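R.Ecl18kI (Enterobacter cloacae, PDB 2GB7) recognises the double-stranded DNA sequence 5'-CCNGG-3' and cleaves it before the first cytosine, as a type II restriction endonuclease. Local coordinates at residues T23-V28 with F124-E129; P138-G143 with P164-Y169; V159-P164 with M177-K182; V227-V232 with L246-M251. The protein carries 1 engineered substitution. All coordinates share one frame; numbering follows the deposited sequence.

Contact 1 (T23-V28 with F124-E129). With nucleotides of chain B.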
loop_
_atom_site.group_PDB
_atom_site.type_symbol
_atom_site.label_atom_id
_atom_site.label_comp_id
_atom_site.label_asym_id
_atom_site.label_seq_id
_atom_site.Cartn_x
_atom_site.Cartn_y
_atom_site.Cartn_z
ATOM N N THR F 23 20.913 7.918 3.869
ATOM C CA THR F 23 19.845 6.999 4.255
ATOM C C THR F 23 18.801 7.754 5.086
ATOM O O THR F 23 19.132 8.802 5.666
ATOM C CB THR F 23 20.407 5.816 5.047
ATOM O OG1 THR F 23 20.846 6.275 6.333
ATOM C CG2 THR F 23 21.584 5.184 4.295
ATOM N N PRO F 24 17.551 7.245 5.124
ATOM C CA PRO F 24 16.509 7.812 5.974
ATOM C C PRO F 24 16.985 7.972 7.403
ATOM O O PRO F 24 16.822 9.043 7.987
ATOM C CB PRO F 24 15.400 6.756 5.910
ATOM C CG PRO F 24 15.536 6.189 4.533
ATOM C CD PRO F 24 17.030 6.109 4.325
ATOM N N PHE F 25 17.584 6.935 7.989
ATOM C CA PHE F 25 18.062 7.096 9.369
ATOM C C PHE F 25 19.162 8.143 9.501
ATOM O O PHE F 25 19.167 8.929 10.456
ATOM C CB PHE F 25 18.550 5.787 9.973
ATOM C CG PHE F 25 18.903 5.919 11.410
ATOM C CD1 PHE F 25 17.918 5.799 12.387
ATOM C CD2 PHE F 25 20.201 6.229 11.802
ATOM C CE1 PHE F 25 18.219 5.958 13.722
ATOM C CE2 PHE F 25 20.507 6.387 13.130
ATOM C CZ PHE F 25 19.525 6.257 14.091
ATOM N N ALA F 26 20.106 8.139 8.567
ATOM C CA ALA F 26 21.161 9.157 8.581
ATOM C C ALA F 26 20.578 10.575 8.532
ATOM O O ALA F 26 21.095 11.489 9.199
ATOM C CB ALA F 26 22.120 8.945 7.407
ATOM N N LEU F 27 19.531 10.775 7.720
ATOM C CA LEU F 27 18.934 12.121 7.601
ATOM C C LEU F 27 18.251 12.493 8.898
ATOM O O LEU F 27 18.386 13.608 9.393
ATOM C CB LEU F 27 17.936 12.205 6.430
ATOM C CG LEU F 27 17.098 13.490 6.305
ATOM C CD1 LEU F 27 17.998 14.703 6.147
ATOM C CD2 LEU F 27 16.087 13.435 5.130
ATOM N N VAL F 28 17.534 11.529 9.465
ATOM C CA VAL F 28 16.863 11.765 10.737
ATOM C C VAL F 28 17.906 12.056 11.811
ATOM O O VAL F 28 17.738 12.973 12.606
ATOM C CB VAL F 28 15.959 10.559 11.149
ATOM C CG1 VAL F 28 15.518 10.706 12.609
ATOM C CG2 VAL F 28 14.729 10.430 10.250
ATOM N N PHE F 124 9.858 8.092 9.724
ATOM C CA PHE F 124 8.911 8.196 10.875
ATOM C C PHE F 124 9.337 7.214 11.943
ATOM O O PHE F 124 9.421 7.542 13.119
ATOM C CB PHE F 124 7.495 7.903 10.373
ATOM C CG PHE F 124 6.406 8.099 11.389
ATOM C CD1 PHE F 124 6.432 9.141 12.319
ATOM C CD2 PHE F 124 5.317 7.227 11.366
ATOM C CE1 PHE F 124 5.386 9.278 13.232
ATOM C CE2 PHE F 124 4.265 7.389 12.207
ATOM C CZ PHE F 124 4.305 8.409 13.179
ATOM N N GLU F 125 9.612 5.982 11.524
ATOM C CA GLU F 125 10.127 4.981 12.444
ATOM C C GLU F 125 11.411 5.419 13.174
ATOM O O GLU F 125 11.515 5.243 14.427
ATOM C CB GLU F 125 10.348 3.680 11.662
ATOM C CG GLU F 125 9.063 3.050 11.099
ATOM C CD GLU F 125 9.287 2.231 9.816
ATOM O OE1 GLU F 125 10.410 1.720 9.586
ATOM O OE2 GLU F 125 8.323 2.114 9.024
ATOM N N SER F 126 12.344 6.032 12.431
ATOM C CA SER F 126 13.615 6.499 12.989
ATOM C C SER F 126 13.367 7.629 13.976
ATOM O O SER F 126 14.006 7.720 15.022
ATOM C CB SER F 126 14.528 6.975 11.874
ATOM O OG SER F 126 14.873 5.886 11.044
ATOM N N ILE F 127 12.451 8.520 13.612
ATOM C CA ILE F 127 12.088 9.622 14.515
ATOM C C ILE F 127 11.538 9.063 15.843
ATOM O O ILE F 127 11.879 9.532 16.951
ATOM C CB ILE F 127 11.054 10.539 13.846
ATOM C CG1 ILE F 127 11.737 11.331 12.703
ATOM C CG2 ILE F 127 10.424 11.479 14.920
ATOM C CD1 ILE F 127 10.731 12.039 11.812
ATOM N N LEU F 128 10.692 8.036 15.771
ATOM C CA LEU F 128 10.125 7.433 17.007
ATOM C C LEU F 128 11.167 6.647 17.815
ATOM O O LEU F 128 11.136 6.620 19.041
ATOM C CB LEU F 128 8.937 6.524 16.639
ATOM C CG LEU F 128 7.735 7.264 16.021
ATOM C CD1 LEU F 128 6.675 6.210 15.538
ATOM C CD2 LEU F 128 7.142 8.230 17.097
ATOM N N GLU F 129 12.114 6.040 17.096
ATOM C CA GLU F 129 13.213 5.333 17.726
ATOM C C GLU F 129 14.039 6.304 18.557
ATOM O O GLU F 129 14.290 6.068 19.755
ATOM C CB GLU F 129 14.076 4.768 16.612
ATOM C CG GLU F 129 15.230 3.981 17.060
ATOM C CD GLU F 129 15.971 3.365 15.892
ATOM O OE1 GLU F 129 15.433 3.375 14.750
ATOM O OE2 GLU F 129 17.084 2.861 16.138
ATOM P P DC B 3 5.451 -2.087 7.647
ATOM O OP1 DC B 3 5.667 -1.584 9.028
ATOM O OP2 DC B 3 4.128 -2.660 7.262
ATOM O "O5'" DC B 3 5.839 -0.905 6.659
ATOM C "C5'" DC B 3 7.116 -0.293 6.790
ATOM C "C4'" DC B 3 7.234 0.865 5.832
ATOM O "O4'" DC B 3 7.629 0.359 4.534
ATOM C "C3'" DC B 3 5.888 1.552 5.640
ATOM O "O3'" DC B 3 5.832 2.889 6.100
ATOM C "C2'" DC B 3 5.601 1.483 4.154
ATOM C "C1'" DC B 3 6.884 0.998 3.505
ATOM N N1 DC B 3 6.540 -0.014 2.495
ATOM C C2 DC B 3 6.832 0.232 1.152
ATOM O O2 DC B 3 7.411 1.283 0.846
ATOM N N3 DC B 3 6.469 -0.680 0.219
ATOM C C4 DC B 3 5.836 -1.795 0.587
ATOM N N4 DC B 3 5.488 -2.669 -0.364
ATOM C C5 DC B 3 5.532 -2.071 1.950
ATOM C C6 DC B 3 5.908 -1.168 2.863
#
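In F25, CG stands anti to the backbone N (chi1 -174°), while S126 OG stands anti to its own carbonyl carbon, and these two rotations bring a ring edge and a hydroxyl together. F25 CD1 lies 3.3 Å from S126 OG, which sits near the plane of the ring. The hydroxyl is a packing partner here, since its hydrogen bond is to K122 O one turn back along its own helix. Further round the ring, E129 OE1 approaches F25 CE1 obliquely at 3.9 Å, with the carboxylate and ring planes 38° apart. V28 divides its two methyls between neighbours: CG1 touches I127 CG1 at 3.8 Å, where the side chains cross at about a right angle, and CG2 meets S126 CB at the same distance. The small side chain of S126 is thus gripped by both F25 and V28.

The contact packs the start of helix 24-34 on the long helix 102-134, close to the bound DNA. The axes of 24-28 and 124-129 approach to 9.0 Å and cross at -48°. T23 OG1 caps helix 24-34 by accepting from A26 N at 3.0 Å. E125 OE2 comes within 3.5 Å of C5' of nucleotide DC3 of chain B. Helix 49-77 packs on V28 and I127 through M56, F289 meets the F25 ring edge-to-face, and strand 177-181 receives F124 and L128 from helix 102-134.

Contact 2 (P138-G143 with P164-Y169)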
loop_
_atom_site.group_PDB
_atom_site.type_symbol
_atom_site.label_atom_id
_atom_site.label_comp_id
_atom_site.label_asym_id
_atom_site.label_seq_id
_atom_site.Cartn_x
_atom_site.Cartn_y
_atom_site.Cartn_z
ATOM N N PRO F 138 14.303 1.754 27.508
ATOM C CA PRO F 138 14.966 0.632 26.814
ATOM C C PRO F 138 14.086 0.069 25.736
ATOM O O PRO F 138 12.970 -0.334 26.027
ATOM C CB PRO F 138 15.139 -0.411 27.918
ATOM C CG PRO F 138 14.069 -0.096 28.947
ATOM C CD PRO F 138 13.896 1.421 28.878
ATOM N N VAL F 139 14.601 0.061 24.507
ATOM C CA VAL F 139 13.929 -0.558 23.378
ATOM C C VAL F 139 14.922 -1.299 22.503
ATOM O O VAL F 139 16.106 -0.916 22.371
ATOM C CB VAL F 139 13.149 0.440 22.489
ATOM C CG1 VAL F 139 12.016 1.101 23.266
ATOM C CG2 VAL F 139 14.119 1.497 21.851
ATOM N N ASP F 140 14.434 -2.389 21.939
ATOM C CA ASP F 140 15.089 -3.010 20.820
ATOM C C ASP F 140 14.390 -2.546 19.570
ATOM O O ASP F 140 13.163 -2.404 19.534
ATOM C CB ASP F 140 15.051 -4.535 20.900
ATOM C CG ASP F 140 16.070 -5.096 21.881
ATOM O OD1 ASP F 140 16.855 -4.313 22.463
ATOM O OD2 ASP F 140 16.069 -6.329 22.112
ATOM N N VAL F 141 15.192 -2.327 18.540
ATOM C CA VAL F 141 14.706 -1.858 17.272
ATOM C C VAL F 141 14.755 -3.055 16.325
ATOM O O VAL F 141 15.828 -3.560 15.999
ATOM C CB VAL F 141 15.594 -0.722 16.739
ATOM C CG1 VAL F 141 15.083 -0.207 15.379
ATOM C CG2 VAL F 141 15.687 0.394 17.775
ATOM N N GLN F 142 13.587 -3.534 15.915
ATOM C CA GLN F 142 13.508 -4.721 15.056
ATOM C C GLN F 142 14.362 -4.669 13.771
ATOM O O GLN F 142 14.871 -5.696 13.323
ATOM C CB GLN F 142 12.051 -5.166 14.905
ATOM C CG GLN F 142 11.495 -5.824 16.175
ATOM C CD GLN F 142 11.760 -7.323 16.252
ATOM O OE1 GLN F 142 11.124 -8.028 17.036
ATOM N NE2 GLN F 142 12.701 -7.816 15.450
ATOM N N GLY F 143 14.537 -3.492 13.186
ATOM C CA GLY F 143 15.395 -3.385 12.007
ATOM C C GLY F 143 16.891 -3.469 12.280
ATOM O O GLY F 143 17.698 -3.308 11.355
ATOM N N PRO F 164 11.064 -3.878 26.933
ATOM C CA PRO F 164 12.447 -3.384 26.957
ATOM C C PRO F 164 13.381 -4.041 25.973
ATOM O O PRO F 164 14.517 -3.571 25.763
ATOM C CB PRO F 164 12.877 -3.695 28.394
ATOM C CG PRO F 164 12.207 -5.072 28.650
ATOM C CD PRO F 164 10.837 -4.921 27.957
ATOM N N GLY F 165 12.963 -5.145 25.372
ATOM C CA GLY F 165 13.851 -5.795 24.447
ATOM C C GLY F 165 13.212 -7.065 23.972
ATOM O O GLY F 165 12.278 -7.567 24.612
ATOM N N VAL F 166 13.724 -7.585 22.855
ATOM C CA VAL F 166 13.221 -8.863 22.316
ATOM C C VAL F 166 13.467 -10.075 23.234
ATOM O O VAL F 166 12.622 -10.949 23.316
ATOM C CB VAL F 166 13.732 -9.154 20.874
ATOM C CG1 VAL F 166 13.201 -8.087 19.929
ATOM C CG2 VAL F 166 15.257 -9.199 20.814
ATOM N N VAL F 167 14.606 -10.122 23.924
ATOM C CA VAL F 167 14.898 -11.275 24.800
ATOM C C VAL F 167 13.876 -11.361 25.925
ATOM O O VAL F 167 13.304 -12.431 26.195
ATOM C CB VAL F 167 16.338 -11.226 25.338
ATOM C CG1 VAL F 167 16.596 -12.303 26.421
ATOM C CG2 VAL F 167 17.313 -11.414 24.209
ATOM N N GLN F 168 13.647 -10.219 26.571
ATOM C CA GLN F 168 12.674 -10.155 27.647
ATOM C C GLN F 168 11.292 -10.442 27.119
ATOM O O GLN F 168 10.547 -11.167 27.759
ATOM C CB GLN F 168 12.657 -8.780 28.283
ATOM C CG GLN F 168 13.952 -8.450 29.024
ATOM C CD GLN F 168 14.925 -7.663 28.136
ATOM O OE1 GLN F 168 14.990 -7.850 26.910
ATOM N NE2 GLN F 168 15.683 -6.769 28.762
ATOM N N TYR F 169 10.939 -9.846 25.979
ATOM C CA TYR F 169 9.620 -10.076 25.387
ATOM C C TYR F 169 9.359 -11.574 25.150
ATOM O O TYR F 169 8.298 -12.096 25.501
ATOM C CB TYR F 169 9.441 -9.267 24.080
ATOM C CG TYR F 169 8.037 -9.432 23.554
ATOM C CD1 TYR F 169 7.024 -8.581 23.960
ATOM C CD2 TYR F 169 7.706 -10.502 22.706
ATOM C CE1 TYR F 169 5.717 -8.751 23.526
ATOM C CE2 TYR F 169 6.405 -10.666 22.254
ATOM C CZ TYR F 169 5.419 -9.793 22.692
ATOM O OH TYR F 169 4.125 -9.955 22.262
HETATM O O HOH W 1 16.645 -8.067 24.194
#
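The carboxylate of D140 turns one flat face to the peptide entering helix 166-171: G165 CA stands over that face, 3.5 Å from D140 CG, and V166 N lies on the same side. D140 CG, anti to its carbonyl carbon (chi1 -78°), is directed at the helix start, and V166 N donates to D140 OD2 at 2.8 Å, from 45° out of the carboxylate plane. A water also donates to OD2 and accepts from V167 N at 2.9 Å, so one oxygen serves successive amides of the first helical turn, directly and through the water. Q168 OE1 takes the water's other proton.

V166 packs its two methyls against polar groups, CG2 on D140 OD2 at 3.3 Å and CG1 on Q142 OE1 at 3.6 Å. At the other end P138 CG touches P164 CB at 3.8 Å. The cis peptide before P164 lies in the turn from strand 161-163 into helix 166-171, whose start is held by edge strand 140-141.

G165 holds the N-cap position, yet the side-chain acceptor comes from that strand. D140 OD1 forms a salt bridge with R299 and accepts from Q282, while S278 OG bonds to OD2. Buried among these donors at a helix N terminus, the carboxylate is probably stabilised in its ionised form.

Contact 3 (V159-P164 with M177-K182). With nucleotides of chain B.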
loop_
_atom_site.group_PDB
_atom_site.type_symbol
_atom_site.label_atom_id
_atom_site.label_comp_id
_atom_site.label_asym_id
_atom_site.label_seq_id
_atom_site.Cartn_x
_atom_site.Cartn_y
_atom_site.Cartn_z
ATOM N N VAL F 159 6.138 -4.664 13.816
ATOM C CA VAL F 159 6.485 -4.060 15.106
ATOM C C VAL F 159 7.830 -3.415 14.912
ATOM O O VAL F 159 8.762 -4.059 14.395
ATOM C CB VAL F 159 6.647 -5.107 16.179
ATOM C CG1 VAL F 159 7.188 -4.429 17.483
ATOM C CG2 VAL F 159 5.337 -5.838 16.394
ATOM N N ASP F 160 7.923 -2.137 15.261
ATOM C CA ASP F 160 9.159 -1.372 15.104
ATOM C C ASP F 160 10.011 -1.339 16.360
ATOM O O ASP F 160 11.235 -1.429 16.273
ATOM C CB ASP F 160 8.816 0.040 14.708
ATOM C CG ASP F 160 8.222 0.091 13.322
ATOM O OD1 ASP F 160 8.756 -0.597 12.394
ATOM O OD2 ASP F 160 7.185 0.752 13.156
ATOM N N LEU F 161 9.355 -1.169 17.508
ATOM C CA LEU F 161 10.059 -1.047 18.791
ATOM C C LEU F 161 9.477 -1.981 19.819
ATOM O O LEU F 161 8.266 -2.133 19.904
ATOM C CB LEU F 161 9.921 0.365 19.324
ATOM C CG LEU F 161 10.445 1.452 18.388
ATOM C CD1 LEU F 161 9.991 2.818 18.800
ATOM C CD2 LEU F 161 11.970 1.369 18.230
ATOM N N VAL F 162 10.363 -2.602 20.587
ATOM C CA VAL F 162 9.977 -3.545 21.616
ATOM C C VAL F 162 10.616 -3.096 22.935
ATOM O O VAL F 162 11.840 -3.052 23.048
ATOM C CB VAL F 162 10.511 -4.940 21.303
ATOM C CG1 VAL F 162 10.095 -5.937 22.396
ATOM C CG2 VAL F 162 10.062 -5.431 19.886
ATOM N N MET F 163 9.791 -2.768 23.914
ATOM C CA MET F 163 10.267 -2.292 25.219
ATOM C C MET F 163 10.021 -3.435 26.204
ATOM O O MET F 163 8.875 -3.861 26.375
ATOM C CB MET F 163 9.433 -1.065 25.614
ATOM C CG MET F 163 9.945 -0.191 26.743
ATOM S SD MET F 163 10.061 -1.051 28.339
ATOM C CE MET F 163 8.346 -1.393 28.674
ATOM N N PRO F 164 11.064 -3.878 26.933
ATOM C CA PRO F 164 12.447 -3.384 26.957
ATOM C C PRO F 164 13.381 -4.041 25.973
ATOM O O PRO F 164 14.517 -3.571 25.763
ATOM C CB PRO F 164 12.877 -3.695 28.394
ATOM C CG PRO F 164 12.207 -5.072 28.650
ATOM C CD PRO F 164 10.837 -4.921 27.957
ATOM N N MET F 177 6.014 -3.330 25.989
ATOM C CA MET F 177 5.227 -2.446 25.116
ATOM C C MET F 177 5.737 -2.648 23.704
ATOM O O MET F 177 6.951 -2.732 23.494
ATOM C CB MET F 177 5.377 -0.967 25.511
ATOM C CG MET F 177 4.653 -0.079 24.525
ATOM S SD MET F 177 4.722 1.659 25.006
ATOM C CE MET F 177 3.994 1.490 26.565
ATOM N N LEU F 178 4.812 -2.767 22.745
ATOM C CA LEU F 178 5.155 -2.879 21.340
ATOM C C LEU F 178 4.565 -1.719 20.596
ATOM O O LEU F 178 3.411 -1.363 20.816
ATOM C CB LEU F 178 4.561 -4.156 20.722
ATOM C CG LEU F 178 4.986 -5.474 21.382
ATOM C CD1 LEU F 178 4.304 -6.614 20.670
ATOM C CD2 LEU F 178 6.488 -5.638 21.362
ATOM N N ILE F 179 5.369 -1.160 19.711
ATOM C CA ILE F 179 4.964 -0.009 18.903
ATOM C C ILE F 179 5.161 -0.272 17.420
ATOM O O ILE F 179 6.260 -0.664 17.000
ATOM C CB ILE F 179 5.757 1.255 19.298
ATOM C CG1 ILE F 179 5.620 1.526 20.803
ATOM C CG2 ILE F 179 5.307 2.464 18.441
ATOM C CD1 ILE F 179 6.666 2.525 21.349
ATOM N N SER F 180 4.092 -0.056 16.659
ATOM C CA SER F 180 4.121 -0.057 15.170
ATOM C C SER F 180 3.865 1.372 14.692
ATOM O O SER F 180 3.378 2.209 15.474
ATOM C CB SER F 180 3.007 -0.962 14.617
ATOM O OG SER F 180 3.026 -0.947 13.177
ATOM N N ALA F 181 4.260 1.673 13.454
ATOM C CA ALA F 181 4.066 3.036 12.975
ATOM C C ALA F 181 3.667 2.988 11.497
ATOM O O ALA F 181 4.221 2.199 10.762
ATOM C CB ALA F 181 5.337 3.782 13.122
ATOM N N LYS F 182 2.700 3.824 11.123
ATOM C CA LYS F 182 2.258 4.000 9.754
ATOM C C LYS F 182 1.969 5.470 9.606
ATOM O O LYS F 182 1.139 5.984 10.336
ATOM C CB LYS F 182 0.968 3.193 9.502
ATOM C CG LYS F 182 1.228 1.689 9.473
ATOM C CD LYS F 182 -0.033 0.931 9.094
ATOM C CE LYS F 182 0.240 -0.593 9.128
ATOM N NZ LYS F 182 1.399 -0.999 8.266
ATOM P P DC B 4 4.395 3.527 6.402
ATOM O OP1 DC B 4 4.545 4.604 7.410
ATOM O OP2 DC B 4 3.462 2.395 6.659
ATOM O "O5'" DC B 4 3.990 4.176 5.005
ATOM C "C5'" DC B 4 4.790 5.192 4.419
ATOM C "C4'" DC B 4 4.225 5.580 3.073
ATOM O "O4'" DC B 4 4.339 4.452 2.172
ATOM C "C3'" DC B 4 2.746 5.974 3.088
ATOM O "O3'" DC B 4 2.518 7.059 2.185
ATOM C "C2'" DC B 4 2.046 4.726 2.577
ATOM C "C1'" DC B 4 3.071 4.144 1.616
ATOM N N1 DC B 4 2.981 2.684 1.473
ATOM C C2 DC B 4 3.002 2.117 0.185
ATOM O O2 DC B 4 3.187 2.848 -0.798
ATOM N N3 DC B 4 2.825 0.784 0.053
ATOM C C4 DC B 4 2.643 0.020 1.138
ATOM N N4 DC B 4 2.411 -1.285 0.950
ATOM C C5 DC B 4 2.675 0.562 2.456
ATOM C C6 DC B 4 2.844 1.887 2.575
#
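L161, V162 and M163 pair antiparallel with I179, L178 and M177, and the backbone hydrogen bonds come from the two outer pairs and from D160. M163 N reaches M177 O and M177 N reaches M163 O, each at 2.9 Å. I179 N donates to L161 O, but I179 O accepts twice, from D160 N at 2.8 Å and from L161 N at 3.2 Å. With both residues facing I179, this is a classic beta bulge.

Among the apolar contacts, V162 and L178 form a non-hydrogen-bonded pair whose side chains lie side by side and point the same way. L178 CG is anti to its carbonyl carbon (chi1 -58°), and L178 CD2 rests 3.8 Å from V162 CG1. On the opposite face, L161 CD1 and I179 CD1 meet at 4.2 Å, while M163 and M177 touch through their CB atoms.

Of the polar side chains, D160 brings OD2 to 3.5 Å from A181 CB, and K182 NZ forms a salt bridge with E191. The backbone of K182 passes a phosphate, CA lying 3.3 Å from OP1 of nucleotide DC4 of chain B. D160 and K182 are consistent with the Asp and Lys of the PDDEXK signature, with S180 in the usually acidic position.

Within the sheet, strand 140-141 flanks 161-163 and strand 204-207 flanks 177-181. Helix 102-134 packs on L161, I179 and A181, and helix 248-259 on both methionines.

Contact 4 (V227-V232 with L246-M251)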
loop_
_atom_site.group_PDB
_atom_site.type_symbol
_atom_site.label_atom_id
_atom_site.label_comp_id
_atom_site.label_asym_id
_atom_site.label_seq_id
_atom_site.Cartn_x
_atom_site.Cartn_y
_atom_site.Cartn_z
ATOM N N VAL F 227 -4.223 0.244 19.690
ATOM C CA VAL F 227 -4.602 1.611 20.058
ATOM C C VAL F 227 -3.863 2.576 19.180
ATOM O O VAL F 227 -2.643 2.495 19.086
ATOM C CB VAL F 227 -4.242 1.924 21.522
ATOM C CG1 VAL F 227 -4.765 3.284 21.875
ATOM C CG2 VAL F 227 -4.877 0.897 22.426
ATOM N N VAL F 228 -4.606 3.473 18.523
ATOM C CA VAL F 228 -4.003 4.492 17.662
ATOM C C VAL F 228 -3.475 5.615 18.544
ATOM O O VAL F 228 -4.135 6.040 19.529
ATOM C CB VAL F 228 -5.001 5.062 16.662
ATOM C CG1 VAL F 228 -4.327 6.093 15.730
ATOM C CG2 VAL F 228 -5.620 3.899 15.850
ATOM N N VAL F 229 -2.265 6.030 18.198
ATOM C CA VAL F 229 -1.500 7.055 18.919
ATOM C C VAL F 229 -1.179 8.112 17.874
ATOM O O VAL F 229 -0.632 7.801 16.817
ATOM C CB VAL F 229 -0.206 6.483 19.498
ATOM C CG1 VAL F 229 0.624 7.562 20.161
ATOM C CG2 VAL F 229 -0.510 5.384 20.533
ATOM N N THR F 230 -1.519 9.366 18.134
ATOM C CA THR F 230 -1.168 10.420 17.157
ATOM C C THR F 230 -0.776 11.681 17.911
ATOM O O THR F 230 -0.636 11.658 19.122
ATOM C CB THR F 230 -2.327 10.670 16.144
ATOM O OG1 THR F 230 -1.865 11.413 15.013
ATOM C CG2 THR F 230 -3.540 11.372 16.791
ATOM N N THR F 231 -0.533 12.754 17.186
ATOM C CA THR F 231 -0.110 13.972 17.834
ATOM C C THR F 231 -1.238 14.583 18.629
ATOM O O THR F 231 -2.416 14.237 18.464
ATOM C CB THR F 231 0.371 15.017 16.820
ATOM O OG1 THR F 231 -0.691 15.297 15.892
ATOM C CG2 THR F 231 1.600 14.516 16.090
ATOM N N VAL F 232 -0.858 15.513 19.524
ATOM C CA VAL F 232 -1.862 16.225 20.293
ATOM C C VAL F 232 -2.752 16.981 19.314
ATOM O O VAL F 232 -3.978 16.934 19.422
ATOM C CB VAL F 232 -1.248 17.226 21.326
ATOM C CG1 VAL F 232 -2.357 18.082 21.980
ATOM C CG2 VAL F 232 -0.470 16.490 22.393
ATOM N N LEU F 246 -5.190 7.897 21.436
ATOM C CA LEU F 246 -4.210 8.401 22.428
ATOM C C LEU F 246 -3.272 9.364 21.736
ATOM O O LEU F 246 -3.163 9.374 20.509
ATOM C CB LEU F 246 -3.370 7.250 22.995
ATOM C CG LEU F 246 -4.016 6.260 23.972
ATOM C CD1 LEU F 246 -2.947 5.266 24.469
ATOM C CD2 LEU F 246 -4.714 6.926 25.119
ATOM N N THR F 247 -2.589 10.179 22.530
ATOM C CA THR F 247 -1.531 11.039 22.014
ATOM C C THR F 247 -0.177 10.399 22.267
ATOM O O THR F 247 -0.064 9.534 23.117
ATOM C CB THR F 247 -1.527 12.391 22.727
ATOM O OG1 THR F 247 -1.284 12.173 24.128
ATOM C CG2 THR F 247 -2.849 13.080 22.501
ATOM N N PHE F 248 0.867 10.845 21.557
ATOM C CA PHE F 248 2.222 10.394 21.884
ATOM C C PHE F 248 2.571 10.659 23.341
ATOM O O PHE F 248 3.311 9.905 23.941
ATOM C CB PHE F 248 3.239 11.046 20.974
ATOM C CG PHE F 248 3.130 10.555 19.568
ATOM C CD1 PHE F 248 3.534 9.274 19.256
ATOM C CD2 PHE F 248 2.565 11.343 18.579
ATOM C CE1 PHE F 248 3.421 8.810 17.903
ATOM C CE2 PHE F 248 2.432 10.885 17.274
ATOM C CZ PHE F 248 2.850 9.621 16.950
ATOM N N GLU F 249 2.019 11.728 23.890
ATOM C CA GLU F 249 2.242 12.019 25.305
ATOM C C GLU F 249 1.746 10.904 26.238
ATOM O O GLU F 249 2.434 10.527 27.197
ATOM C CB GLU F 249 1.590 13.358 25.620
ATOM C CG GLU F 249 2.414 14.565 25.169
ATOM C CD GLU F 249 2.449 14.825 23.650
ATOM O OE1 GLU F 249 1.702 14.187 22.870
ATOM O OE2 GLU F 249 3.221 15.737 23.254
ATOM N N ASP F 250 0.547 10.397 25.945
ATOM C CA ASP F 250 -0.079 9.307 26.672
ATOM C C ASP F 250 0.812 8.075 26.563
ATOM O O ASP F 250 1.137 7.423 27.582
ATOM C CB ASP F 250 -1.452 8.985 26.076
ATOM C CG ASP F 250 -2.463 10.095 26.222
ATOM O OD1 ASP F 250 -2.385 10.895 27.199
ATOM O OD2 ASP F 250 -3.416 10.125 25.390
ATOM N N MET F 251 1.212 7.765 25.331
ATOM C CA MET F 251 2.052 6.608 25.055
ATOM C C MET F 251 3.362 6.661 25.816
ATOM O O MET F 251 3.776 5.665 26.404
ATOM C CB MET F 251 2.332 6.451 23.556
ATOM C CG MET F 251 3.021 5.121 23.276
ATOM S SD MET F 251 3.344 4.947 21.504
ATOM C CE MET F 251 4.750 6.012 21.338
#
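V229 and F248 meet where two parallel strands of a beta-alpha-beta unit, 226-230 and 245-247, lie side by side and the second runs into helix 248-259. V229 CG1 makes a CH-pi contact over a face of the F248 ring, 4.0 Å from its centroid and 28° off the normal. The T230 backbone N lies over that face too. F248 CG, anti to its carbonyl carbon (chi1 -69°), leads the ring back toward strand 226-230, and T231 CG2 lies beside it, 3.9 Å from F248 CE2. M251 crosses V229 at about a right angle, bringing SD to 4.0 Å from V229 CG2. Toward the start of strand 226-230, V227 CG1 packs on L246 CG at 3.7 Å.

Backbone bonds set this arrangement in place: L246 N donates to V228 O, T230 N to L246 O, and F248 N to T230 O, carrying the pairing into the helix. Further out, P49 and I53 of helix 49-77 touch F248, and S50 OG bonds both V232 N and E249 OE1.

A capping box completes the strand-to-helix turn: D250 N donates to T247 OG1 at 3.1 Å, and T247 N returns a nearly straight bond to D250 OD2 at 3.0 Å.

Overall arrangement
From the N terminus, contact 1 closes a long, largely helical loop, bringing helix 24-34 onto helix 102-134 before the other contacts open. Contacts 2 and 3 then cross, their segments alternating along the chain and sharing P164: contact 2 ties strand 140-141 to the start of helix 166-171, contact 3 ties strand 161-163 to 177-181, and strands 140-141 and 161-163 are sheet neighbours. Contact 4 follows in series and closes a short loop at the far end of the same sheet. Contact 1 touches all three: E129 packs on V141, L128 on A181, and F124 and L128 on F248. I179 meets M251 between contacts 3 and 4, whereas contacts 2 and 4 do not touch.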